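Local coordinates for protein citryl-spermidine/3,4-dihydroxybenzoyl-citryl-spermidine:spermidine ligase (Bacillus anthracis, PDB 3TO3) that catalyses the ATP-dependent condensation of spermidine with citryl-spermidine intermediates during biosynthesis of the siderophore petrobactin, at residues B[312-321]-B[362-370]. Sequence-based numbering, arbitrary orientation.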
loop_
_atom_site.group_PDB
_atom_site.type_symbol
_atom_site.label_atom_id
_atom_site.label_comp_id
_atom_site.label_asym_id
_atom_site.label_seq_id
_atom_site.Cartn_x
_atom_site.Cartn_y
_atom_site.Cartn_z
ATOM N N THR B 312 -14.172 -1.907 -2.935
ATOM C CA THR B 312 -14.793 -3.199 -2.741
ATOM C C THR B 312 -16.329 -3.093 -2.806
ATOM O O THR B 312 -16.915 -2.008 -2.669
ATOM C CB THR B 312 -14.410 -3.751 -1.363
ATOM O OG1 THR B 312 -14.633 -2.733 -0.366
ATOM C CG2 THR B 312 -12.949 -4.175 -1.355
ATOM N N LEU B 313 -16.969 -4.225 -3.074
ATOM C CA LEU B 313 -18.404 -4.353 -2.904
ATOM C C LEU B 313 -18.716 -5.034 -1.577
ATOM O O LEU B 313 -18.374 -6.204 -1.393
ATOM C CB LEU B 313 -18.971 -5.204 -4.031
ATOM C CG LEU B 313 -18.859 -4.501 -5.363
ATOM C CD1 LEU B 313 -19.161 -5.440 -6.524
ATOM C CD2 LEU B 313 -19.776 -3.277 -5.325
ATOM N N LYS B 314 -19.384 -4.323 -0.671
ATOM C CA LYS B 314 -19.889 -4.946 0.553
ATOM C C LYS B 314 -20.749 -6.180 0.182
ATOM O O LYS B 314 -21.715 -6.074 -0.603
ATOM C CB LYS B 314 -20.697 -3.954 1.416
ATOM C CG LYS B 314 -19.974 -2.678 1.848
ATOM C CD LYS B 314 -18.882 -2.988 2.862
ATOM C CE LYS B 314 -18.595 -1.808 3.804
ATOM N NZ LYS B 314 -17.586 -2.145 4.876
ATOM N N PRO B 315 -20.388 -7.356 0.735
ATOM C CA PRO B 315 -21.124 -8.606 0.514
ATOM C C PRO B 315 -22.631 -8.473 0.790
ATOM O O PRO B 315 -23.451 -8.972 0.003
ATOM C CB PRO B 315 -20.486 -9.562 1.521
ATOM C CG PRO B 315 -19.060 -9.048 1.627
ATOM C CD PRO B 315 -19.193 -7.554 1.575
ATOM N N TYR B 316 -23.010 -7.808 1.883
ATOM C CA TYR B 316 -24.422 -7.690 2.155
ATOM C C TYR B 316 -25.120 -6.888 1.038
ATOM O O TYR B 316 -26.243 -7.207 0.668
ATOM C CB TYR B 316 -24.710 -7.142 3.559
ATOM C CG TYR B 316 -24.009 -5.863 3.871
ATOM C CD1 TYR B 316 -24.581 -4.643 3.522
ATOM C CD2 TYR B 316 -22.767 -5.861 4.524
ATOM C CE1 TYR B 316 -23.938 -3.445 3.801
ATOM C CE2 TYR B 316 -22.120 -4.662 4.818
ATOM C CZ TYR B 316 -22.719 -3.459 4.449
ATOM O OH TYR B 316 -22.104 -2.261 4.715
ATOM N N SER B 317 -24.437 -5.883 0.477
ATOM C CA SER B 317 -25.072 -5.043 -0.532
ATOM C C SER B 317 -25.116 -5.714 -1.913
ATOM O O SER B 317 -26.043 -5.510 -2.663
ATOM C CB SER B 317 -24.442 -3.648 -0.584
ATOM O OG SER B 317 -23.293 -3.669 -1.374
ATOM N N VAL B 318 -24.123 -6.535 -2.226
ATOM C CA VAL B 318 -24.175 -7.389 -3.393
ATOM C C VAL B 318 -25.381 -8.348 -3.285
ATOM O O VAL B 318 -26.116 -8.569 -4.257
ATOM C CB VAL B 318 -22.866 -8.191 -3.538
ATOM C CG1 VAL B 318 -23.044 -9.354 -4.525
ATOM C CG2 VAL B 318 -21.721 -7.256 -3.967
ATOM N N ALA B 319 -25.604 -8.874 -2.088
ATOM C CA ALA B 319 -26.655 -9.866 -1.865
ATOM C C ALA B 319 -28.059 -9.277 -2.054
ATOM O O ALA B 319 -28.970 -9.951 -2.556
ATOM C CB ALA B 319 -26.527 -10.460 -0.485
ATOM N N SER B 320 -28.243 -8.027 -1.649
ATOM C CA SER B 320 -29.570 -7.436 -1.709
ATOM C C SER B 320 -29.825 -6.626 -2.998
ATOM O O SER B 320 -30.893 -6.028 -3.172
ATOM C CB SER B 320 -29.854 -6.590 -0.463
ATOM O OG SER B 320 -28.875 -5.570 -0.368
ATOM N N ALA B 321 -28.867 -6.619 -3.915
ATOM C CA ALA B 321 -28.999 -5.720 -5.044
ATOM C C ALA B 321 -30.160 -6.113 -5.964
ATOM O O ALA B 321 -31.004 -5.271 -6.257
ATOM C CB ALA B 321 -27.688 -5.583 -5.816
ATOM N N THR B 362 -9.717 -9.621 2.871
ATOM C CA THR B 362 -10.331 -9.796 1.562
ATOM C C THR B 362 -11.798 -9.390 1.527
ATOM O O THR B 362 -12.505 -9.698 0.570
ATOM C CB THR B 362 -10.124 -11.213 1.065
ATOM O OG1 THR B 362 -10.650 -12.112 2.040
ATOM C CG2 THR B 362 -8.610 -11.477 0.931
ATOM N N TYR B 363 -12.282 -8.802 2.617
ATOM C CA TYR B 363 -13.689 -8.460 2.713
ATOM C C TYR B 363 -14.133 -7.576 1.542
ATOM O O TYR B 363 -13.607 -6.471 1.357
ATOM C CB TYR B 363 -13.914 -7.696 4.015
ATOM C CG TYR B 363 -15.369 -7.508 4.401
ATOM C CD1 TYR B 363 -16.206 -8.610 4.596
ATOM C CD2 TYR B 363 -15.897 -6.236 4.608
ATOM C CE1 TYR B 363 -17.532 -8.446 4.959
ATOM C CE2 TYR B 363 -17.223 -6.061 4.982
ATOM C CZ TYR B 363 -18.032 -7.171 5.157
ATOM O OH TYR B 363 -19.343 -7.013 5.520
ATOM N N GLY B 364 -15.146 -8.041 0.802
ATOM C CA GLY B 364 -15.673 -7.326 -0.352
ATOM C C GLY B 364 -14.891 -7.374 -1.646
ATOM O O GLY B 364 -15.220 -6.694 -2.632
ATOM N N SER B 365 -13.855 -8.196 -1.649
ATOM C CA SER B 365 -12.860 -8.170 -2.709
ATOM C C SER B 365 -13.185 -8.952 -3.960
ATOM O O SER B 365 -12.496 -8.801 -4.955
ATOM C CB SER B 365 -11.516 -8.654 -2.155
ATOM O OG SER B 365 -10.958 -7.623 -1.355
ATOM N N LEU B 366 -14.142 -9.871 -3.900
ATOM C CA LEU B 366 -14.524 -10.567 -5.111
ATOM C C LEU B 366 -16.046 -10.614 -5.271
ATOM O O LEU B 366 -16.698 -11.531 -4.801
ATOM C CB LEU B 366 -13.970 -11.976 -4.941
ATOM C CG LEU B 366 -13.821 -12.887 -6.125
ATOM C CD1 LEU B 366 -13.150 -12.151 -7.215
ATOM C CD2 LEU B 366 -12.968 -14.009 -5.615
ATOM N N GLY B 367 -16.583 -9.789 -6.137
ATOM C CA GLY B 367 -18.010 -9.643 -6.168
ATOM C C GLY B 367 -18.356 -9.013 -7.475
ATOM O O GLY B 367 -17.539 -8.317 -8.051
ATOM N N CYS B 368 -19.581 -9.231 -7.930
ATOM C CA CYS B 368 -20.031 -8.671 -9.176
ATOM C C CYS B 368 -21.508 -8.320 -9.136
ATOM O O CYS B 368 -22.320 -9.109 -8.666
ATOM C CB CYS B 368 -19.752 -9.674 -10.303
ATOM S SG CYS B 368 -20.371 -9.155 -11.930
ATOM N N ILE B 369 -21.866 -7.164 -9.690
ATOM C CA ILE B 369 -23.265 -6.828 -9.939
ATOM C C ILE B 369 -23.452 -6.446 -11.402
ATOM O O ILE B 369 -22.699 -5.637 -11.932
ATOM C CB ILE B 369 -23.734 -5.645 -9.093
ATOM C CG1 ILE B 369 -23.752 -6.004 -7.618
ATOM C CG2 ILE B 369 -25.126 -5.181 -9.556
ATOM C CD1 ILE B 369 -23.627 -4.792 -6.677
ATOM N N TRP B 370 -24.453 -7.019 -12.059
ATOM C CA TRP B 370 -24.730 -6.687 -13.460
ATOM C C TRP B 370 -25.811 -5.641 -13.494
ATOM O O TRP B 370 -26.715 -5.674 -12.682
ATOM C CB TRP B 370 -25.187 -7.898 -14.247
ATOM C CG TRP B 370 -24.123 -8.840 -14.654
ATOM C CD1 TRP B 370 -23.421 -8.802 -15.811
ATOM C CD2 TRP B 370 -23.652 -10.005 -13.939
ATOM N NE1 TRP B 370 -22.551 -9.863 -15.881
ATOM C CE2 TRP B 370 -22.655 -10.609 -14.735
ATOM C CE3 TRP B 370 -23.973 -10.590 -12.707
ATOM C CZ2 TRP B 370 -21.958 -11.774 -14.337
ATOM C CZ3 TRP B 370 -23.289 -11.753 -12.317
ATOM C CH2 TRP B 370 -22.284 -12.324 -13.136
#
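Pro315 lies over one face of the Tyr363 ring in a CH-pi contact, its CD 4.1 Å from the ring centroid and displaced toward the rim. With CG anti to its backbone N (chi1 -168°), Tyr363 swings the phenol alongside the start of helix 315-333. There Lys314 NZ reaches the ring edge, 3.9 Å from Tyr363 CE2, and Tyr363 OH approaches the edge of the Tyr316 ring, the two side chains crossing at about a right angle. Beside this group, Leu313 N donates to Gly364 O (3.1 Å, N-H...O angle 140°); Ser301 OG bonds the same oxygen. Gly364, third in the type II turn Thr362 to Ser365, has positive phi, and its O lies 3.3 Å from Thr312 CB. Farther along, Ile369 CD1 meets Val318 CG2 at 4.1 Å and Ala321 CB at 4.2 Å, while Leu313 CD1 rests 3.6 Å from Gly367 O. Lys314, the N-cap residue, offers its carbonyl oxygen to both Val318 N and Ser317 OG. Leu313 packs on Arg285 and lies near Lys299, both ATP-binding residues, and Ile369 pairs with Lys299 through the backbone. The arrangement is helix-on-sheet packing in the IucA/IucC synthetase fold: the first turns of helix 315-333 on strand 367-371, whose neighbour 297-306 carries Lys299.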